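Local coordinates for protein dihydropteroate synthase (Clostridioides difficile, PDB 6PZ2) that catalyses the joining of a dihydropterin pyrophosphate to p-aminobenzoate to give dihydropteroate, a step of folate synthesis, on a TIM-barrel scaffold, at residues E187-V192 and K213-K218; A233-G238 and Y252-A257; V134-N139 and K158-M163; S152-F157 and K200-P205. All blocks are in the same frame, centred on the assembly; numbering follows the deposited sequence.

Contact 1 (E187-V192 and K213-K218). With PT1 (pteroic acid), chain K.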
# COMPACT_ATOMS: atom_id res chain seq x y z
N GLU A 187 16.98 5.13 -9.95
CA GLU A 187 17.64 4.89 -8.68
C GLU A 187 17.47 6.09 -7.75
O GLU A 187 17.42 5.94 -6.53
CB GLU A 187 19.12 4.55 -8.94
CG GLU A 187 19.30 3.07 -9.20
CD GLU A 187 20.49 2.67 -10.05
OE1 GLU A 187 21.29 3.56 -10.43
OE2 GLU A 187 20.61 1.47 -10.35
N GLN A 188 17.48 7.27 -8.34
CA GLN A 188 17.39 8.48 -7.53
C GLN A 188 15.95 8.59 -7.02
O GLN A 188 15.73 9.00 -5.88
CB GLN A 188 17.80 9.70 -8.34
CG GLN A 188 19.27 9.69 -8.72
CD GLN A 188 19.64 10.62 -9.86
OE1 GLN A 188 18.84 10.90 -10.75
NE2 GLN A 188 20.87 11.09 -9.85
N ASN A 189 14.99 8.25 -7.88
CA ASN A 189 13.59 8.29 -7.47
C ASN A 189 13.34 7.33 -6.30
O ASN A 189 12.68 7.69 -5.29
CB ASN A 189 12.67 7.96 -8.65
CG ASN A 189 12.52 9.11 -9.61
OD1 ASN A 189 12.34 10.24 -9.17
ND2 ASN A 189 12.61 8.83 -10.90
N ILE A 190 13.89 6.12 -6.44
CA ILE A 190 13.83 5.08 -5.37
C ILE A 190 14.45 5.61 -4.08
O ILE A 190 13.89 5.52 -2.95
CB ILE A 190 14.49 3.77 -5.86
CG1 ILE A 190 13.64 3.10 -6.94
CG2 ILE A 190 14.81 2.81 -4.72
CD1 ILE A 190 12.25 2.74 -6.50
N GLU A 191 15.59 6.23 -4.24
CA GLU A 191 16.31 6.71 -3.08
C GLU A 191 15.52 7.80 -2.35
O GLU A 191 15.47 7.84 -1.11
CB GLU A 191 17.67 7.26 -3.51
CG GLU A 191 18.37 7.88 -2.31
CD GLU A 191 19.86 8.09 -2.41
OE1 GLU A 191 20.41 7.95 -3.53
OE2 GLU A 191 20.44 8.47 -1.36
N VAL A 192 14.96 8.72 -3.13
CA VAL A 192 14.14 9.80 -2.55
C VAL A 192 12.92 9.23 -1.81
O VAL A 192 12.56 9.71 -0.74
CB VAL A 192 13.75 10.79 -3.66
CG1 VAL A 192 12.66 11.74 -3.21
CG2 VAL A 192 14.94 11.57 -4.21
N LYS A 213 3.72 6.81 -12.72
CA LYS A 213 4.97 7.27 -13.30
C LYS A 213 5.86 6.08 -13.67
O LYS A 213 5.65 4.95 -13.25
CB LYS A 213 5.67 8.20 -12.32
CG LYS A 213 4.93 9.51 -12.12
CD LYS A 213 5.70 10.59 -11.43
CE LYS A 213 4.80 11.76 -11.10
NZ LYS A 213 5.54 12.79 -10.35
N SER A 214 6.86 6.39 -14.47
CA SER A 214 7.78 5.42 -15.04
C SER A 214 8.64 4.79 -13.93
O SER A 214 9.16 3.71 -14.11
CB SER A 214 8.67 6.07 -16.06
OG SER A 214 9.58 6.92 -15.39
N VAL A 215 8.82 5.45 -12.80
CA VAL A 215 9.53 4.81 -11.69
C VAL A 215 8.78 3.56 -11.20
O VAL A 215 9.40 2.57 -10.79
CB VAL A 215 9.77 5.76 -10.50
CG1 VAL A 215 8.48 6.28 -9.88
CG2 VAL A 215 10.62 5.07 -9.43
N ILE A 216 7.45 3.59 -11.24
CA ILE A 216 6.67 2.44 -10.90
C ILE A 216 6.69 1.45 -12.06
O ILE A 216 6.87 0.25 -11.87
CB ILE A 216 5.24 2.87 -10.54
CG1 ILE A 216 5.26 3.81 -9.35
CG2 ILE A 216 4.41 1.63 -10.32
CD1 ILE A 216 3.90 4.34 -8.99
N GLY A 217 6.59 1.96 -13.28
CA GLY A 217 6.59 1.11 -14.48
C GLY A 217 7.85 0.29 -14.65
O GLY A 217 7.86 -0.77 -15.29
N LYS A 218 8.94 0.77 -14.10
CA LYS A 218 10.16 0.02 -14.23
C LYS A 218 10.11 -1.20 -13.30
O LYS A 218 10.75 -2.18 -13.60
CB LYS A 218 11.37 0.89 -13.89
CG LYS A 218 12.67 0.46 -14.55
CD LYS A 218 13.59 1.63 -14.89
CE LYS A 218 12.92 2.78 -15.62
NZ LYS A 218 13.92 3.71 -16.20
C2 PT1 K . 4.11 15.89 -8.94
C3 PT1 K . 3.60 16.12 -10.28
C5 PT1 K . 2.87 17.38 -10.44
N6 PT1 K . 3.73 15.27 -11.33
C7 PT1 K . 3.28 17.94 -8.19
N9 PT1 K . 2.78 18.22 -9.40
C10 PT1 K . 3.22 15.60 -12.53
N11 PT1 K . 3.13 18.80 -7.16
C12 PT1 K . 2.56 16.82 -12.70
C21 PT1 K . 7.35 9.70 -15.49
O22 PT1 K . 8.53 9.50 -15.14
O1 PT1 K . 4.79 14.77 -8.64
N4 PT1 K . 3.96 16.81 -7.96
N8 PT1 K . 2.36 17.66 -11.65
C13 PT1 K . 3.41 14.65 -13.70
N14 PT1 K . 4.84 14.50 -13.93
C15 PT1 K . 5.40 13.35 -14.36
C16 PT1 K . 4.65 12.30 -14.90
C17 PT1 K . 6.77 13.19 -14.20
C18 PT1 K . 5.29 11.13 -15.30
C19 PT1 K . 7.41 12.02 -14.59
C20 PT1 K . 6.67 10.99 -15.13
O23 PT1 K . 6.73 8.81 -16.07
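Asn189 of the helix segment 187-192 meets Val215 of the short helix 214-217, with Asn189 CB 3.6 Å from Val215 CG2. Only the aliphatic base of the asparagine takes part. Its OD1 accepts from the backbone N of Gly181, and ND2 makes a weak bond to the carbonyl of Lys184. The Gly181 bond, helped by the weak one, probably fixes the amide's rotation. Next along the helix, Ile190 CD1 lies 4.1 Å from Val215 CG2. That valine methyl stands opposite its own backbone N, which points it at helix 186-195. It serves both residues in a small apolar contact without a hydrogen bond across it.

The second segment also holds pteroic acid. Lys213, at the N-cap position, lays CG and CD against C18, C19 and C20 of the aminobenzoate ring. Its NZ reaches O1 of the pterin at 2.7 Å and N6 at 3.2 Å. NZ also bonds to the carbonyls of Val180 and Gly209. In the ligand's carboxylate, O23 accepts from Ser214 N (2.9 Å) and O22 from Ser214 OG (2.8 Å).

Ile190 and Ile216 pack on Ala263 and Met260 of the second subunit, so the contact lies between the pteroic acid pocket and the dimer interface. Helix 186-195 follows strand 174-177 and packs on helix 149-166 through Val192. The short helix follows strand 207-208.

Contact 2 (A233-G238 and Y252-A257)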
# COMPACT_ATOMS: atom_id res chain seq x y z
N ALA A 233 1.28 1.57 -3.08
CA ALA A 233 2.39 1.31 -2.20
C ALA A 233 3.08 2.62 -1.82
O ALA A 233 3.41 2.85 -0.63
CB ALA A 233 3.35 0.34 -2.83
N THR A 234 3.30 3.50 -2.81
CA THR A 234 4.03 4.75 -2.52
C THR A 234 3.15 5.71 -1.70
O THR A 234 3.66 6.44 -0.85
CB THR A 234 4.51 5.42 -3.81
OG1 THR A 234 3.35 5.80 -4.56
CG2 THR A 234 5.36 4.50 -4.67
N THR A 235 1.86 5.71 -1.94
CA THR A 235 0.96 6.49 -1.08
C THR A 235 1.15 6.06 0.38
O THR A 235 1.29 6.89 1.27
CB THR A 235 -0.49 6.31 -1.52
OG1 THR A 235 -0.68 7.04 -2.73
CG2 THR A 235 -1.50 6.80 -0.50
N VAL A 236 1.16 4.77 0.61
CA VAL A 236 1.16 4.20 1.99
C VAL A 236 2.48 4.51 2.70
O VAL A 236 2.51 4.98 3.85
CB VAL A 236 0.86 2.68 1.94
CG1 VAL A 236 1.11 1.97 3.26
CG2 VAL A 236 -0.57 2.46 1.50
N LEU A 237 3.58 4.26 2.00
CA LEU A 237 4.91 4.52 2.52
C LEU A 237 5.10 6.03 2.73
O LEU A 237 5.74 6.45 3.71
CB LEU A 237 5.95 3.97 1.53
CG LEU A 237 5.90 2.45 1.37
CD1 LEU A 237 6.77 1.97 0.20
CD2 LEU A 237 6.34 1.75 2.65
N GLY A 238 4.58 6.81 1.78
CA GLY A 238 4.68 8.25 1.88
C GLY A 238 4.03 8.74 3.14
O GLY A 238 4.62 9.49 3.92
N TYR A 252 -10.37 7.03 -5.25
CA TYR A 252 -11.05 6.18 -4.26
C TYR A 252 -10.07 5.17 -3.64
O TYR A 252 -9.92 5.04 -2.41
CB TYR A 252 -12.19 5.41 -4.94
CG TYR A 252 -12.90 4.46 -4.01
CD1 TYR A 252 -13.74 4.96 -3.02
CD2 TYR A 252 -12.67 3.09 -4.05
CE1 TYR A 252 -14.38 4.11 -2.14
CE2 TYR A 252 -13.29 2.22 -3.16
CZ TYR A 252 -14.17 2.74 -2.22
OH TYR A 252 -14.80 1.96 -1.31
N GLU A 253 -9.34 4.50 -4.53
CA GLU A 253 -8.42 3.46 -4.14
C GLU A 253 -7.32 4.05 -3.26
O GLU A 253 -7.05 3.55 -2.17
CB GLU A 253 -7.86 2.75 -5.37
CG GLU A 253 -8.91 2.02 -6.18
CD GLU A 253 -9.64 2.87 -7.22
OE1 GLU A 253 -9.42 4.11 -7.31
OE2 GLU A 253 -10.44 2.29 -7.95
N ASN A 254 -6.72 5.17 -3.67
CA ASN A 254 -5.70 5.75 -2.82
C ASN A 254 -6.31 6.26 -1.51
O ASN A 254 -5.65 6.18 -0.48
CB ASN A 254 -4.93 6.86 -3.53
CG ASN A 254 -3.98 6.30 -4.57
OD1 ASN A 254 -2.87 5.91 -4.21
ND2 ASN A 254 -4.41 6.29 -5.82
N LEU A 255 -7.50 6.85 -1.53
CA LEU A 255 -8.10 7.30 -0.23
C LEU A 255 -8.29 6.11 0.73
O LEU A 255 -7.99 6.25 1.93
CB LEU A 255 -9.44 7.99 -0.50
CG LEU A 255 -10.20 8.47 0.74
CD1 LEU A 255 -9.41 9.44 1.59
CD2 LEU A 255 -11.50 9.15 0.33
N MET A 256 -8.77 4.97 0.21
CA MET A 256 -9.03 3.80 1.08
C MET A 256 -7.71 3.35 1.73
O MET A 256 -7.66 3.17 2.93
CB MET A 256 -9.68 2.63 0.33
CG MET A 256 -11.05 2.91 -0.22
SD MET A 256 -12.16 3.51 1.09
CE MET A 256 -12.28 5.27 0.78
N ALA A 257 -6.62 3.24 0.96
CA ALA A 257 -5.31 2.88 1.50
C ALA A 257 -4.80 3.92 2.51
O ALA A 257 -4.15 3.59 3.53
CB ALA A 257 -4.34 2.70 0.33
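Thr235 and Asn254 join the last two large helices of the TIM barrel, 228-240 and 251-265, which lie on either side in the chain of strand 245-248. Thr235 and Val236 come from the first helix, Asn254 and Ala257 from the second.

One hydrogen bond crosses the contact. Thr235 OG1 donates to Asn254 OD1 over 2.9 Å. The C=O...donor angle is 136°, and the hydroxyl sits 34° out of the carbonyl plane. OG1 also makes a weak bond to the carbonyl of Thr231. Thr235 has OG1 beside its own backbone N (chi1 -73°), and Asn254 likewise carries CG beside its N. These torsions bring the two ends together, although the first bond of the Asn254 side chain does not aim at the other helix. The amide's other end, ND2, donates to the carbonyl of Asp250, one turn back, which helps to fix the rotation of the amide. Both residues are buried, and both polar ends of the amide have partners.

The apolar part lies beside it. Val236 touches Ala257 with one branch, and Thr235 and Asn254 also lean on Val246 and Val248 of the strand between the helices. The first helix also meets the second subunit, where Val236 packs on Leu237 of that chain and Leu237 on Val236 of that chain. Within the contact itself, the valine branch that does the touching is CG2, 4.0 Å from Ala257 CB.

Contact 3 (V134-N139 and K158-M163). With PT1 (pteroic acid), chain K.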
# COMPACT_ATOMS: atom_id res chain seq x y z
N VAL A 134 0.86 27.63 -2.00
CA VAL A 134 1.72 27.16 -3.07
C VAL A 134 2.34 25.81 -2.69
O VAL A 134 2.79 25.58 -1.56
CB VAL A 134 2.79 28.22 -3.41
CG1 VAL A 134 3.57 28.68 -2.19
CG2 VAL A 134 3.75 27.75 -4.49
N CYS A 135 2.42 24.96 -3.70
CA CYS A 135 3.23 23.80 -3.65
C CYS A 135 4.52 24.10 -4.42
O CYS A 135 4.50 24.28 -5.62
CB CYS A 135 2.53 22.58 -4.23
SG CYS A 135 3.55 21.08 -4.22
N ILE A 136 5.61 24.00 -3.68
CA ILE A 136 6.94 24.18 -4.23
C ILE A 136 7.55 22.81 -4.47
O ILE A 136 7.94 22.12 -3.54
CB ILE A 136 7.84 24.97 -3.26
CG1 ILE A 136 7.26 26.34 -2.94
CG2 ILE A 136 9.26 25.06 -3.81
CD1 ILE A 136 8.12 27.15 -1.99
N MET A 137 7.69 22.47 -5.73
CA MET A 137 8.17 21.19 -6.10
C MET A 137 9.62 21.28 -6.56
O MET A 137 9.96 22.20 -7.28
CB MET A 137 7.32 20.60 -7.23
CG MET A 137 7.56 19.12 -7.43
SD MET A 137 6.91 18.43 -8.95
CE MET A 137 8.26 18.80 -10.07
N HIS A 138 10.44 20.32 -6.15
CA HIS A 138 11.83 20.22 -6.58
C HIS A 138 11.87 19.78 -8.04
O HIS A 138 11.21 18.81 -8.41
CB HIS A 138 12.62 19.22 -5.72
CG HIS A 138 13.99 18.99 -6.25
ND1 HIS A 138 14.31 17.93 -7.08
CD2 HIS A 138 15.10 19.75 -6.16
CE1 HIS A 138 15.58 18.03 -7.43
NE2 HIS A 138 16.09 19.14 -6.88
N ASN A 139 12.73 20.39 -8.85
CA ASN A 139 12.85 19.99 -10.26
C ASN A 139 14.20 20.46 -10.77
O ASN A 139 14.70 21.43 -10.25
CB ASN A 139 11.75 20.66 -11.11
CG ASN A 139 11.56 20.09 -12.49
OD1 ASN A 139 12.34 19.27 -12.98
ND2 ASN A 139 10.46 20.49 -13.12
N LYS A 158 15.11 25.56 0.41
CA LYS A 158 15.47 26.68 1.25
C LYS A 158 15.50 27.95 0.41
O LYS A 158 15.00 28.99 0.81
CB LYS A 158 16.86 26.51 1.87
CG LYS A 158 16.85 26.37 3.38
CD LYS A 158 15.97 25.25 3.91
CE LYS A 158 16.27 24.93 5.36
NZ LYS A 158 17.59 24.27 5.48
N VAL A 159 16.11 27.86 -0.75
CA VAL A 159 16.17 29.00 -1.65
C VAL A 159 14.77 29.41 -2.12
O VAL A 159 14.45 30.60 -2.13
CB VAL A 159 17.07 28.67 -2.85
CG1 VAL A 159 16.92 29.71 -3.94
CG2 VAL A 159 18.52 28.49 -2.43
N SER A 160 13.95 28.46 -2.56
CA SER A 160 12.59 28.76 -3.03
C SER A 160 11.76 29.33 -1.88
O SER A 160 10.95 30.22 -2.09
CB SER A 160 11.93 27.54 -3.65
OG SER A 160 12.69 27.09 -4.77
N ILE A 161 11.97 28.85 -0.67
CA ILE A 161 11.17 29.34 0.47
C ILE A 161 11.57 30.80 0.74
O ILE A 161 10.73 31.64 1.07
CB ILE A 161 11.37 28.47 1.72
CG1 ILE A 161 10.78 27.07 1.52
CG2 ILE A 161 10.80 29.14 2.98
CD1 ILE A 161 11.20 26.08 2.60
N GLU A 162 12.86 31.11 0.60
CA GLU A 162 13.31 32.49 0.82
C GLU A 162 12.77 33.42 -0.27
O GLU A 162 12.33 34.53 0.07
CB GLU A 162 14.84 32.55 0.95
CG GLU A 162 15.27 32.34 2.39
CD GLU A 162 16.75 32.04 2.63
OE1 GLU A 162 17.57 32.33 1.73
OE2 GLU A 162 17.07 31.50 3.72
N MET A 163 12.76 32.98 -1.53
CA MET A 163 12.09 33.73 -2.61
C MET A 163 10.63 33.99 -2.21
O MET A 163 10.15 35.13 -2.20
CB MET A 163 12.11 32.97 -3.92
CG MET A 163 13.50 32.85 -4.48
SD MET A 163 13.61 31.59 -5.80
CE MET A 163 12.64 32.37 -7.09
C2 PT1 K . 4.11 15.89 -8.94
C3 PT1 K . 3.60 16.12 -10.28
C5 PT1 K . 2.87 17.38 -10.44
N6 PT1 K . 3.73 15.27 -11.33
C7 PT1 K . 3.28 17.94 -8.19
N9 PT1 K . 2.78 18.22 -9.40
C10 PT1 K . 3.22 15.60 -12.53
N11 PT1 K . 3.13 18.80 -7.16
C12 PT1 K . 2.56 16.82 -12.70
C21 PT1 K . 7.35 9.70 -15.49
O22 PT1 K . 8.53 9.50 -15.14
O1 PT1 K . 4.79 14.77 -8.64
N4 PT1 K . 3.96 16.81 -7.96
N8 PT1 K . 2.36 17.66 -11.65
C13 PT1 K . 3.41 14.65 -13.70
N14 PT1 K . 4.84 14.50 -13.93
C15 PT1 K . 5.40 13.35 -14.36
C16 PT1 K . 4.65 12.30 -14.90
C17 PT1 K . 6.77 13.19 -14.20
C18 PT1 K . 5.29 11.13 -15.30
C19 PT1 K . 7.41 12.02 -14.59
C20 PT1 K . 6.67 10.99 -15.13
O23 PT1 K . 6.73 8.81 -16.07
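Ile136 meets Ser160 with two branches that its torsions set apart. CG2 lies opposite the backbone N, while CG1 lies beside it (chi1 -59°) and carries CD1 outward in an extended chain (chi2 -180°). CG2 comes to 3.6 Å from Ser160 CB. CD1 lies near Ser160 CB and Ser160 O, each 4.2 Å away. It only marginally reaches Ile161, 4.4 Å from its CG1.

The contact joins strand 133-137 to helix 149-166, the first two elements of a beta-alpha-beta unit that returns through strand 174-177. Ile136 also touches Ile174 of that strand. The other face of strand 133-137 looks into the ligand pocket. There Met137 SD lies 3.5 Å from N4 of pteroic acid, and Cys135 SG lies 3.7 Å from its N11.

Ser160 turns its carbon side to the isoleucine. Its OG bonds instead to Arg118 NE and to the carbonyl of Gly116, with a weak further bond to the carbonyl of Phe156. The buried hydroxyl is therefore satisfied by Arg118 and Gly116, outside the two segments.

The chemistry across the contact is wholly apolar, with no hydrogen bond. It implies that the helix is held by van der Waals contact on the face of the strand turned from the ligand, while the two sulfur side chains before and after Ile136 face the pterin.

Contact 4 (S152-F157 and K200-P205). With SO4 (sulfate ion), chain E.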
# COMPACT_ATOMS: atom_id res chain seq x y z
N SER A 152 20.62 18.23 -1.74
CA SER A 152 20.33 19.16 -2.84
C SER A 152 18.87 19.59 -2.78
O SER A 152 18.58 20.77 -2.95
CB SER A 152 20.61 18.61 -4.20
OG SER A 152 21.78 17.82 -4.12
N ILE A 153 17.98 18.63 -2.55
CA ILE A 153 16.56 18.90 -2.58
C ILE A 153 16.26 19.88 -1.46
O ILE A 153 15.55 20.89 -1.67
CB ILE A 153 15.72 17.61 -2.51
CG1 ILE A 153 15.79 16.85 -3.84
CG2 ILE A 153 14.28 17.86 -2.10
CD1 ILE A 153 15.42 15.39 -3.70
N LYS A 154 16.84 19.65 -0.30
CA LYS A 154 16.56 20.53 0.82
C LYS A 154 17.13 21.94 0.59
O LYS A 154 16.52 22.93 1.00
CB LYS A 154 17.13 19.96 2.12
CG LYS A 154 16.32 18.83 2.74
CD LYS A 154 17.05 18.24 3.92
CE LYS A 154 16.20 17.36 4.81
NZ LYS A 154 16.95 16.99 6.03
N ASP A 155 18.31 22.01 -0.02
CA ASP A 155 18.93 23.30 -0.35
C ASP A 155 18.01 24.10 -1.29
O ASP A 155 17.78 25.31 -1.12
CB ASP A 155 20.29 23.11 -1.04
CG ASP A 155 21.43 22.69 -0.11
OD1 ASP A 155 21.26 22.80 1.12
OD2 ASP A 155 22.48 22.23 -0.61
N PHE A 156 17.50 23.39 -2.30
CA PHE A 156 16.61 23.95 -3.29
C PHE A 156 15.35 24.49 -2.60
O PHE A 156 14.95 25.61 -2.86
CB PHE A 156 16.25 22.89 -4.32
CG PHE A 156 15.24 23.30 -5.36
CD1 PHE A 156 15.65 23.57 -6.66
CD2 PHE A 156 13.89 23.35 -5.05
CE1 PHE A 156 14.72 23.93 -7.62
CE2 PHE A 156 12.96 23.74 -6.01
CZ PHE A 156 13.38 24.02 -7.29
N PHE A 157 14.79 23.72 -1.67
CA PHE A 157 13.61 24.21 -0.97
C PHE A 157 13.92 25.48 -0.17
O PHE A 157 13.08 26.36 -0.07
CB PHE A 157 13.03 23.16 -0.02
CG PHE A 157 12.36 22.00 -0.72
CD1 PHE A 157 12.38 20.74 -0.14
CD2 PHE A 157 11.69 22.18 -1.91
CE1 PHE A 157 11.74 19.67 -0.75
CE2 PHE A 157 11.04 21.12 -2.51
CZ PHE A 157 11.07 19.87 -1.94
N LYS A 200 10.88 15.86 6.55
CA LYS A 200 10.06 16.33 7.67
C LYS A 200 10.83 17.37 8.51
O LYS A 200 10.22 18.19 9.17
CB LYS A 200 9.65 15.17 8.57
CG LYS A 200 8.37 14.44 8.18
CD LYS A 200 7.87 13.50 9.28
CE LYS A 200 8.68 12.21 9.36
NZ LYS A 200 8.62 11.60 10.71
N ASP A 201 12.16 17.35 8.49
CA ASP A 201 12.98 18.28 9.30
C ASP A 201 12.71 19.73 8.89
O ASP A 201 12.95 20.61 9.70
CB ASP A 201 14.49 18.05 9.17
CG ASP A 201 14.93 16.59 9.33
OD1 ASP A 201 14.08 15.76 9.72
OD2 ASP A 201 16.11 16.28 9.04
N LEU A 202 12.29 20.01 7.65
CA LEU A 202 12.12 21.40 7.24
C LEU A 202 10.86 21.97 7.90
O LEU A 202 10.78 23.16 8.00
CB LEU A 202 12.04 21.54 5.72
CG LEU A 202 13.25 21.02 4.95
CD1 LEU A 202 13.06 21.14 3.45
CD2 LEU A 202 14.51 21.75 5.36
N GLY A 203 9.93 21.17 8.40
CA GLY A 203 8.80 21.72 9.17
C GLY A 203 7.57 22.02 8.33
O GLY A 203 6.61 22.54 8.86
N TYR A 204 7.55 21.67 7.04
CA TYR A 204 6.46 22.06 6.11
C TYR A 204 5.64 20.82 5.72
O TYR A 204 6.19 19.73 5.65
CB TYR A 204 7.03 22.70 4.83
CG TYR A 204 7.61 24.08 5.08
CD1 TYR A 204 6.81 25.21 5.07
CD2 TYR A 204 8.96 24.23 5.38
CE1 TYR A 204 7.32 26.47 5.36
CE2 TYR A 204 9.49 25.48 5.66
CZ TYR A 204 8.67 26.60 5.66
OH TYR A 204 9.22 27.81 5.96
N PRO A 205 4.35 21.01 5.40
CA PRO A 205 3.52 19.95 4.84
C PRO A 205 4.15 19.41 3.55
O PRO A 205 4.88 20.14 2.88
CB PRO A 205 2.16 20.58 4.54
CG PRO A 205 2.12 21.84 5.38
CD PRO A 205 3.57 22.25 5.49
S SO4 E . 24.06 19.98 -6.26
O1 SO4 E . 25.51 20.19 -6.46
O2 SO4 E . 23.34 20.64 -7.37
O3 SO4 E . 23.71 18.53 -6.35
O4 SO4 E . 23.70 20.56 -4.94
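Leu202 pushes its CD1 methyl against Phe157, 3.7 Å from ring atom CD1. The methyl comes in at the ring edge, near the ring plane, so this is not a stack over a face. The two side chains cross at about a right angle. The same methyl also touches Lys154 CG at 4.1 Å.

Beyond CG the lysine chain is extended, and it ends beside Asp201. Lys154 NZ and Asp201 OD2 are 3.2 Å apart, which makes a salt bridge with a weak hydrogen bond. This charged pair lies at the outer side of the contact, where Asp201 is exposed. Lys154 and Phe157 are three residues apart on one side of the helix, and each carries CG beside its own backbone N (chi1 -78° and -71°), which sends both toward the turn. Asp201 and Leu202 are consecutive residues of that short 3-10 turn.

In the TIM-barrel fold, helix 149-166 packs on the outside of the sheet. The turn belongs to the connection from helix 186-195 to strand 207-208. Phe157 and Leu202 both rest on Leu176 of strand 174-177, which backs the apolar part of the contact.

Gly203 has a positive phi (93°), and the chain turns there. Tyr204 then lies on Ile174, Leu176 and Ile161. Phe156, on the same helix as Phe157, meets His138 edge-to-face, with Arg118 in a cation-pi contact. Near the helix start, Ser152 OG bonds to the carbonyl of Asp148 and lies 3.0 Å from O3 of a sulfate, probably from the crystallisation liquor. Lys147 N bonds this sulfate.

All four contacts belong to the TIM barrel. Along the chain contact 3 opens first, then contact 4, contact 1 and contact 2. Contacts 3 and 4 share helix 149-166, their centres are 9 Å apart, and they touch, as where Phe157 meets the Ile136 carbonyl. Along the chain these two cross. Contact 4 also crosses contact 1 and touches it. Contact 2 lies in helices 228-240 and 251-265, with its centre 17 Å from that of contact 1 and 25 Å from that of contact 3. Contacts 1 and 3 both reach pteroic acid, at different places on the ligand. Contacts 1 and 2 both meet the second subunit, so contact 1 links the ligand pocket with the dimer interface.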